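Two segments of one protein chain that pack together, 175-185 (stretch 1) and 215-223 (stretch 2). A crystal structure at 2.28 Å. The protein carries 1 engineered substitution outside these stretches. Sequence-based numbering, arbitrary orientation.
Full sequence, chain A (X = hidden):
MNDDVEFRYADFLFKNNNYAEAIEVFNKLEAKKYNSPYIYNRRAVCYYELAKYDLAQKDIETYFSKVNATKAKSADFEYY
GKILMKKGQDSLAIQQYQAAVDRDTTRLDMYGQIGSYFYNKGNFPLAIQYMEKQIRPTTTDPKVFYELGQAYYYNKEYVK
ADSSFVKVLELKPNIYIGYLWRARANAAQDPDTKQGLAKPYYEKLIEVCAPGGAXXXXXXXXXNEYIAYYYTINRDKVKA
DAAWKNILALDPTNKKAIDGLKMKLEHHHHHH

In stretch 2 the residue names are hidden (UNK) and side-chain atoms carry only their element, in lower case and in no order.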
ATOM      1  N   ILE A 175     -16.321   0.970  -4.085  1.00 49.09           N
ATOM      2  CA  ILE A 175     -15.270   0.281  -3.333  1.00 43.83           C
ATOM      3  C   ILE A 175     -15.341   0.847  -1.907  1.00 49.03           C
ATOM      4  O   ILE A 175     -15.236   2.062  -1.686  1.00 40.96           O
ATOM      5  CB  ILE A 175     -13.870   0.498  -3.978  1.00 54.68           C
ATOM      6  CG1 ILE A 175     -12.956  -0.663  -3.598  1.00 59.40           C
ATOM      7  CG2 ILE A 175     -13.268   1.825  -3.536  1.00 48.24           C
ATOM      8  CD1 ILE A 175     -11.655  -0.725  -4.374  1.00 61.58           C
ATOM      9  N   TYR A 176     -15.545  -0.040  -0.943  1.00 45.79           N
ATOM     10  CA  TYR A 176     -15.710   0.352   0.448  1.00 44.50           C
ATOM     11  C   TYR A 176     -14.607   1.229   1.008  1.00 50.34           C
ATOM     12  O   TYR A 176     -14.869   2.190   1.741  1.00 33.95           O
ATOM     13  CB  TYR A 176     -15.869  -0.898   1.315  1.00 37.65           C
ATOM     14  CG  TYR A 176     -14.577  -1.564   1.716  1.00 29.77           C
ATOM     15  CD1 TYR A 176     -13.857  -2.350   0.823  1.00 38.86           C
ATOM     16  CD2 TYR A 176     -14.093  -1.428   3.017  1.00 32.14           C
ATOM     17  CE1 TYR A 176     -12.682  -3.000   1.229  1.00 41.11           C
ATOM     18  CE2 TYR A 176     -12.935  -2.063   3.427  1.00 36.90           C
ATOM     19  CZ  TYR A 176     -12.234  -2.850   2.538  1.00 41.79           C
ATOM     20  OH  TYR A 176     -11.109  -3.503   2.993  1.00 43.27           O
ATOM     21  N   ILE A 177     -13.378   0.884   0.660  1.00 51.31           N
ATOM     22  CA  ILE A 177     -12.223   1.616   1.126  1.00 46.43           C
ATOM     23  C   ILE A 177     -12.297   3.098   0.763  1.00 31.94           C
ATOM     24  O   ILE A 177     -11.744   3.937   1.467  1.00 28.51           O
ATOM     25  CB  ILE A 177     -10.946   0.996   0.561  1.00 44.53           C
ATOM     26  CG1 ILE A 177      -9.977   0.708   1.712  1.00 52.57           C
ATOM     27  CG2 ILE A 177     -10.360   1.906  -0.503  1.00 43.17           C
ATOM     28  CD1 ILE A 177      -8.879  -0.304   1.386  1.00 58.25           C
ATOM     29  N   GLY A 178     -12.980   3.416  -0.329  1.00 35.31           N
ATOM     30  CA  GLY A 178     -13.110   4.808  -0.724  1.00 30.82           C
ATOM     31  C   GLY A 178     -14.104   5.533   0.166  1.00 40.22           C
ATOM     32  O   GLY A 178     -13.879   6.676   0.570  1.00 47.95           O
ATOM     33  N   TYR A 179     -15.211   4.874   0.480  1.00 25.49           N
ATOM     34  CA  TYR A 179     -16.208   5.498   1.337  1.00 30.26           C
ATOM     35  C   TYR A 179     -15.623   5.686   2.734  1.00 28.17           C
ATOM     36  O   TYR A 179     -15.823   6.732   3.368  1.00 29.90           O
ATOM     37  CB  TYR A 179     -17.474   4.643   1.394  1.00 44.35           C
ATOM     38  CG  TYR A 179     -18.247   4.609   0.085  1.00 41.46           C
ATOM     39  CD1 TYR A 179     -18.803   5.773  -0.456  1.00 33.95           C
ATOM     40  CD2 TYR A 179     -18.417   3.415  -0.608  1.00 40.98           C
ATOM     41  CE1 TYR A 179     -19.510   5.741  -1.657  1.00 34.25           C
ATOM     42  CE2 TYR A 179     -19.118   3.368  -1.808  1.00 34.18           C
ATOM     43  CZ  TYR A 179     -19.663   4.532  -2.329  1.00 28.83           C
ATOM     44  OH  TYR A 179     -20.350   4.462  -3.518  1.00 40.86           O
ATOM     45  N   LEU A 180     -14.886   4.682   3.203  1.00 19.67           N
ATOM     46  CA  LEU A 180     -14.247   4.748   4.520  1.00 30.43           C
ATOM     47  C   LEU A 180     -13.401   6.009   4.647  1.00 36.27           C
ATOM     48  O   LEU A 180     -13.544   6.775   5.609  1.00 33.25           O
ATOM     49  CB  LEU A 180     -13.345   3.530   4.741  1.00 32.20           C
ATOM     50  CG  LEU A 180     -12.620   3.510   6.091  1.00 30.76           C
ATOM     51  CD1 LEU A 180     -13.609   3.231   7.210  1.00 35.34           C
ATOM     52  CD2 LEU A 180     -11.540   2.431   6.073  1.00 26.76           C
ATOM     53  N   TRP A 181     -12.525   6.226   3.661  1.00 17.86           N
ATOM     54  CA  TRP A 181     -11.630   7.388   3.679  1.00 32.51           C
ATOM     55  C   TRP A 181     -12.306   8.712   3.396  1.00 27.07           C
ATOM     56  O   TRP A 181     -11.898   9.735   3.937  1.00 30.03           O
ATOM     57  CB  TRP A 181     -10.422   7.165   2.758  1.00 29.41           C
ATOM     58  CG  TRP A 181      -9.415   6.267   3.430  1.00 35.94           C
ATOM     59  CD1 TRP A 181      -9.285   4.914   3.280  1.00 36.74           C
ATOM     60  CD2 TRP A 181      -8.504   6.640   4.475  1.00 33.89           C
ATOM     61  NE1 TRP A 181      -8.361   4.419   4.170  1.00 29.34           N
ATOM     62  CE2 TRP A 181      -7.867   5.457   4.915  1.00 30.22           C
ATOM     63  CE3 TRP A 181      -8.176   7.859   5.087  1.00 24.39           C
ATOM     64  CZ2 TRP A 181      -6.913   5.459   5.939  1.00 19.90           C
ATOM     65  CZ3 TRP A 181      -7.237   7.861   6.099  1.00 21.55           C
ATOM     66  CH2 TRP A 181      -6.616   6.664   6.519  1.00 31.23           C
ATOM     67  N   ARG A 182     -13.334   8.705   2.553  1.00 23.43           N
ATOM     68  CA  ARG A 182     -14.078   9.933   2.299  1.00 22.71           C
ATOM     69  C   ARG A 182     -14.719  10.280   3.636  1.00 32.12           C
ATOM     70  O   ARG A 182     -14.765  11.439   4.051  1.00 32.45           O
ATOM     71  CB  ARG A 182     -15.190   9.719   1.284  1.00 30.29           C
ATOM     72  CG  ARG A 182     -14.729   9.581  -0.141  1.00 39.97           C
ATOM     73  CD  ARG A 182     -15.785  10.196  -1.053  1.00 36.16           C
ATOM     74  NE  ARG A 182     -15.902  11.637  -0.833  1.00 34.36           N
ATOM     75  CZ  ARG A 182     -16.822  12.411  -1.403  1.00 38.28           C
ATOM     76  NH1 ARG A 182     -17.717  11.883  -2.227  1.00 28.19           N
ATOM     77  NH2 ARG A 182     -16.832  13.716  -1.165  1.00 41.51           N
ATOM     78  N   ALA A 183     -15.206   9.249   4.312  1.00 26.66           N
ATOM     79  CA  ALA A 183     -15.840   9.436   5.607  1.00 34.49           C
ATOM     80  C   ALA A 183     -14.840  10.094   6.551  1.00 40.03           C
ATOM     81  O   ALA A 183     -15.119  11.135   7.136  1.00 36.90           O
ATOM     82  CB  ALA A 183     -16.290   8.090   6.163  1.00 29.38           C
ATOM     83  N   ARG A 184     -13.667   9.484   6.681  1.00 25.06           N
ATOM     84  CA  ARG A 184     -12.623  10.001   7.550  1.00 27.35           C
ATOM     85  C   ARG A 184     -12.177  11.403   7.154  1.00 32.21           C
ATOM     86  O   ARG A 184     -11.955  12.258   8.007  1.00 32.30           O
ATOM     87  CB  ARG A 184     -11.439   9.048   7.540  1.00 18.15           C
ATOM     88  CG  ARG A 184     -11.750   7.739   8.230  1.00 28.71           C
ATOM     89  CD  ARG A 184     -10.586   6.785   8.157  1.00 23.52           C
ATOM     90  NE  ARG A 184     -10.746   5.613   9.012  1.00 22.56           N
ATOM     91  CZ  ARG A 184      -9.891   4.601   9.019  1.00 33.03           C
ATOM     92  NH1 ARG A 184      -8.841   4.637   8.218  1.00 39.21           N
ATOM     93  NH2 ARG A 184     -10.074   3.569   9.825  1.00 35.87           N
ATOM     94  N   ALA A 185     -12.060  11.642   5.860  1.00 29.66           N
ATOM     95  CA  ALA A 185     -11.645  12.944   5.384  1.00 31.56           C
ATOM     96  C   ALA A 185     -12.685  14.004   5.765  1.00 36.20           C
ATOM     97  O   ALA A 185     -12.332  15.131   6.132  1.00 39.01           O
ATOM     98  CB  ALA A 185     -11.465  12.900   3.887  1.00 33.97           C
ATOM     99  N   UNK A 215     -16.539  -9.875   7.778  1.00 47.84           N
ATOM    100  CA  UNK A 215     -15.392  -9.630   6.914  1.00 44.11           C
ATOM    101  C   UNK A 215     -14.997  -8.158   6.945  1.00 52.78           C
ATOM    102  O   UNK A 215     -13.863  -7.807   6.639  1.00 47.49           O
ATOM    103  c   UNK A 215     -14.519 -10.203   4.576  1.00 60.25           C
ATOM    104  n   UNK A 215     -11.814 -12.943   4.267  1.00 61.80           N
ATOM    105  c   UNK A 215     -15.720 -10.044   5.481  1.00 50.58           C
ATOM    106  c   UNK A 215     -13.630 -11.361   5.027  1.00 68.21           C
ATOM    107  c   UNK A 215     -12.754 -11.858   3.880  1.00 66.21           C
ATOM    108  N   UNK A 216     -15.939  -7.299   7.314  1.00 43.02           N
ATOM    109  CA  UNK A 216     -15.676  -5.870   7.380  1.00 36.24           C
ATOM    110  C   UNK A 216     -15.919  -5.384   8.805  1.00 44.33           C
ATOM    111  O   UNK A 216     -16.363  -4.263   9.039  1.00 46.91           O
ATOM    112  c   UNK A 216     -15.715  -6.217   2.255  1.00 48.88           C
ATOM    113  c   UNK A 216     -16.980  -6.464   2.786  1.00 45.66           C
ATOM    114  c   UNK A 216     -16.579  -5.140   6.376  1.00 41.95           C
ATOM    115  c   UNK A 216     -16.288  -5.509   4.928  1.00 48.15           C
ATOM    116  c   UNK A 216     -14.740  -5.625   3.038  1.00 51.72           C
ATOM    117  c   UNK A 216     -15.028  -5.273   4.366  1.00 53.58           C
ATOM    118  c   UNK A 216     -17.260  -6.108   4.120  1.00 47.72           C
ATOM    119  o   UNK A 216     -15.416  -6.569   0.952  1.00 50.98           O
ATOM    120  N   UNK A 217     -15.596  -6.245   9.760  1.00 40.45           N
ATOM    121  CA  UNK A 217     -15.808  -5.940  11.163  1.00 35.93           C
ATOM    122  C   UNK A 217     -15.368  -4.547  11.610  1.00 43.66           C
ATOM    123  O   UNK A 217     -16.184  -3.748  12.071  1.00 41.79           O
ATOM    124  n   UNK A 217     -13.129  -8.886  15.636  1.00 71.98           N
ATOM    125  c   UNK A 217     -15.629  -6.957  13.473  1.00 55.47           C
ATOM    126  c   UNK A 217     -15.079  -8.091  14.309  1.00 64.33           C
ATOM    127  c   UNK A 217     -13.710  -7.754  14.864  1.00 71.64           C
ATOM    128  c   UNK A 217     -15.125  -6.997  12.040  1.00 37.15           C
ATOM    129  N   UNK A 218     -14.077  -4.261  11.478  1.00 37.86           N
ATOM    130  CA  UNK A 218     -13.538  -2.969  11.897  1.00 45.44           C
ATOM    131  C   UNK A 218     -14.140  -1.753  11.187  1.00 42.44           C
ATOM    132  O   UNK A 218     -14.334  -0.706  11.807  1.00 31.14           O
ATOM    133  c   UNK A 218     -12.012  -2.950  11.743  1.00 46.27           C
ATOM    134  o   UNK A 218     -10.295  -4.573  12.035  1.00 48.61           O
ATOM    135  o   UNK A 218     -11.819  -4.424  13.611  1.00 50.81           O
ATOM    136  c   UNK A 218     -11.331  -4.064  12.517  1.00 46.98           C
ATOM    137  N   UNK A 219     -14.419  -1.873   9.892  1.00 36.38           N
ATOM    138  CA  UNK A 219     -15.009  -0.753   9.159  1.00 36.19           C
ATOM    139  C   UNK A 219     -16.466  -0.526   9.602  1.00 41.33           C
ATOM    140  O   UNK A 219     -16.887   0.607   9.834  1.00 46.50           O
ATOM    141  c   UNK A 219     -13.591  -1.120   6.985  1.00 57.70           C
ATOM    142  o   UNK A 219     -13.552  -3.458   7.477  1.00 59.74           O
ATOM    143  o   UNK A 219     -11.638  -2.423   7.407  1.00 53.58           O
ATOM    144  c   UNK A 219     -14.974  -0.994   7.637  1.00 45.71           C
ATOM    145  c   UNK A 219     -12.880  -2.424   7.319  1.00 59.34           C
ATOM    146  N   UNK A 220     -17.232  -1.605   9.721  1.00 30.99           N
ATOM    147  CA  UNK A 220     -18.633  -1.506  10.130  1.00 41.60           C
ATOM    148  C   UNK A 220     -18.772  -0.954  11.542  1.00 40.03           C
ATOM    149  O   UNK A 220     -19.670  -0.156  11.834  1.00 37.66           O
ATOM    150  c   UNK A 220     -19.643  -3.299   8.605  1.00 41.15           C
ATOM    151  c   UNK A 220     -19.947  -4.783   8.579  1.00 40.31           C
ATOM    152  c   UNK A 220     -19.310  -2.879  10.036  1.00 33.26           C
ATOM    153  c   UNK A 220     -20.828  -2.466   8.069  1.00 43.82           C
ATOM    154  N   UNK A 221     -17.872  -1.379  12.417  1.00 30.98           N
ATOM    155  CA  UNK A 221     -17.899  -0.916  13.790  1.00 30.19           C
ATOM    156  C   UNK A 221     -17.615   0.576  13.826  1.00 35.02           C
ATOM    157  O   UNK A 221     -18.276   1.317  14.556  1.00 34.40           O
ATOM    158  c   UNK A 221     -16.584  -0.955  15.937  1.00 33.03           C
ATOM    159  c   UNK A 221     -16.871  -1.690  14.637  1.00 25.42           C
ATOM    160  c   UNK A 221     -17.410  -3.099  14.903  1.00 31.71           C
ATOM    161  c   UNK A 221     -16.507  -3.965  15.761  1.00 24.48           C
ATOM    162  N   UNK A 222     -16.633   1.013  13.035  1.00 22.68           N
ATOM    163  CA  UNK A 222     -16.277   2.432  12.972  1.00 28.36           C
ATOM    164  C   UNK A 222     -17.449   3.239  12.419  1.00 28.12           C
ATOM    165  O   UNK A 222     -17.786   4.307  12.927  1.00 34.99           O
ATOM    166  c   UNK A 222     -15.051   2.640  12.075  1.00 28.77           C
ATOM    167  c   UNK A 222     -14.650   4.106  11.847  1.00 26.17           C
ATOM    168  o   UNK A 222     -13.192   5.256  10.307  1.00 35.94           O
ATOM    169  c   UNK A 222     -13.404   4.220  10.980  1.00 31.83           C
ATOM    170  o   UNK A 222     -12.625   3.247  10.984  1.00 24.76           O
ATOM    171  N   UNK A 223     -18.063   2.716  11.365  1.00 24.02           N
ATOM    172  CA  UNK A 223     -19.190   3.380  10.735  1.00 27.91           C
ATOM    173  C   UNK A 223     -20.347   3.496  11.724  1.00 27.17           C
ATOM    174  O   UNK A 223     -20.922   4.567  11.896  1.00 36.50           O
ATOM    175  c   UNK A 223     -19.617   2.604   9.506  1.00 20.09           C
TER

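Position 215 carries five side-chain atoms, four carbons in a row ending in a nitrogen. The chain is unbranched and makes no contact with stretch 1. An unbranched four-carbon chain with a terminal amine is lysine, so this is Lys-215. It is exposed.

Position 216 has one carbon, then a ring of six carbons bearing one oxygen. The ring lies against the Tyr-176 ring. A phenol ring on a single carbon identifies Tyr-216. The residue sits at the N-cap position, right before the helix of stretch 2. Its CA-to-CB bond points toward stretch 1. The closest atoms are Tyr-176 CZ and Tyr-216 CE1, 3.8 Å apart. The ring centroids are 4.7 Å apart and the planes are inclined at 50°. The pair is edge-to-face, with the edge of Tyr-216 toward the face of Tyr-176.

Position 217 again shows four carbons in a row and a terminal nitrogen. It is out of reach of stretch 1. This is Lys-217, also exposed.

Position 218 has two carbons, the second carrying two oxygens. It makes no contact with stretch 1. That is a carboxylate on one methylene, hence Asp-218.

Position 219 has three carbons, the third carrying two oxygens. The side chain packs against Tyr-176 and Leu-180. The extra methylene makes it Glu-219. Its CA-to-CB bond points toward stretch 1, and its CG makes the closest approach to both partners. Tyr-176 CE2 lies 3.7 Å from Glu-219 CG, which sits at the edge of the tyrosine ring, near its plane. Leu-180 CD2 is 4.2 Å from Glu-219 CG. With chi1 at m and chi2 at p, the side chain is bent rather than extended.

Position 220 has four carbons, forked at the second. It does not touch stretch 1. This is Leu-220. Its CA-to-CB bond points away from stretch 1, and the residue is buried elsewhere in the structure.

Position 221 also has four carbons, but the fork is at the first and one arm is two carbons long. It is out of reach of stretch 1. This is Ile-221.

Position 222 has three carbons, the third carrying two oxygens that face the guanidinium of Arg-184. This is Glu-222. Arg-184 NE donates to Glu-222 OE1 at 2.8 Å, and Arg-184 NH2 donates to Glu-222 OE2, also at 2.8 Å. Both hydrogen bonds belong to a salt bridge. Chi1 and chi2 are both t, so the carbon chain is extended.

Position 223 has a single side-chain carbon that does not touch stretch 1. It is Ala-223, and it is buried.

The contact buries 302 Å² in all, between helices whose N-to-C directions differ by 36°. The axes come no closer than 11.4 Å, so side chains span the gap. Tyr-176, Leu-180 and Arg-184 are spaced four apart, about one helical turn each, and meet 216, 219 and 222 in the same order. The tyrosine pair lies at the N-terminal end, Leu-180 packs against both glutamates, and the two-pronged salt bridge closes the other end.

Stretch 2 215-223: KYKDELIEA
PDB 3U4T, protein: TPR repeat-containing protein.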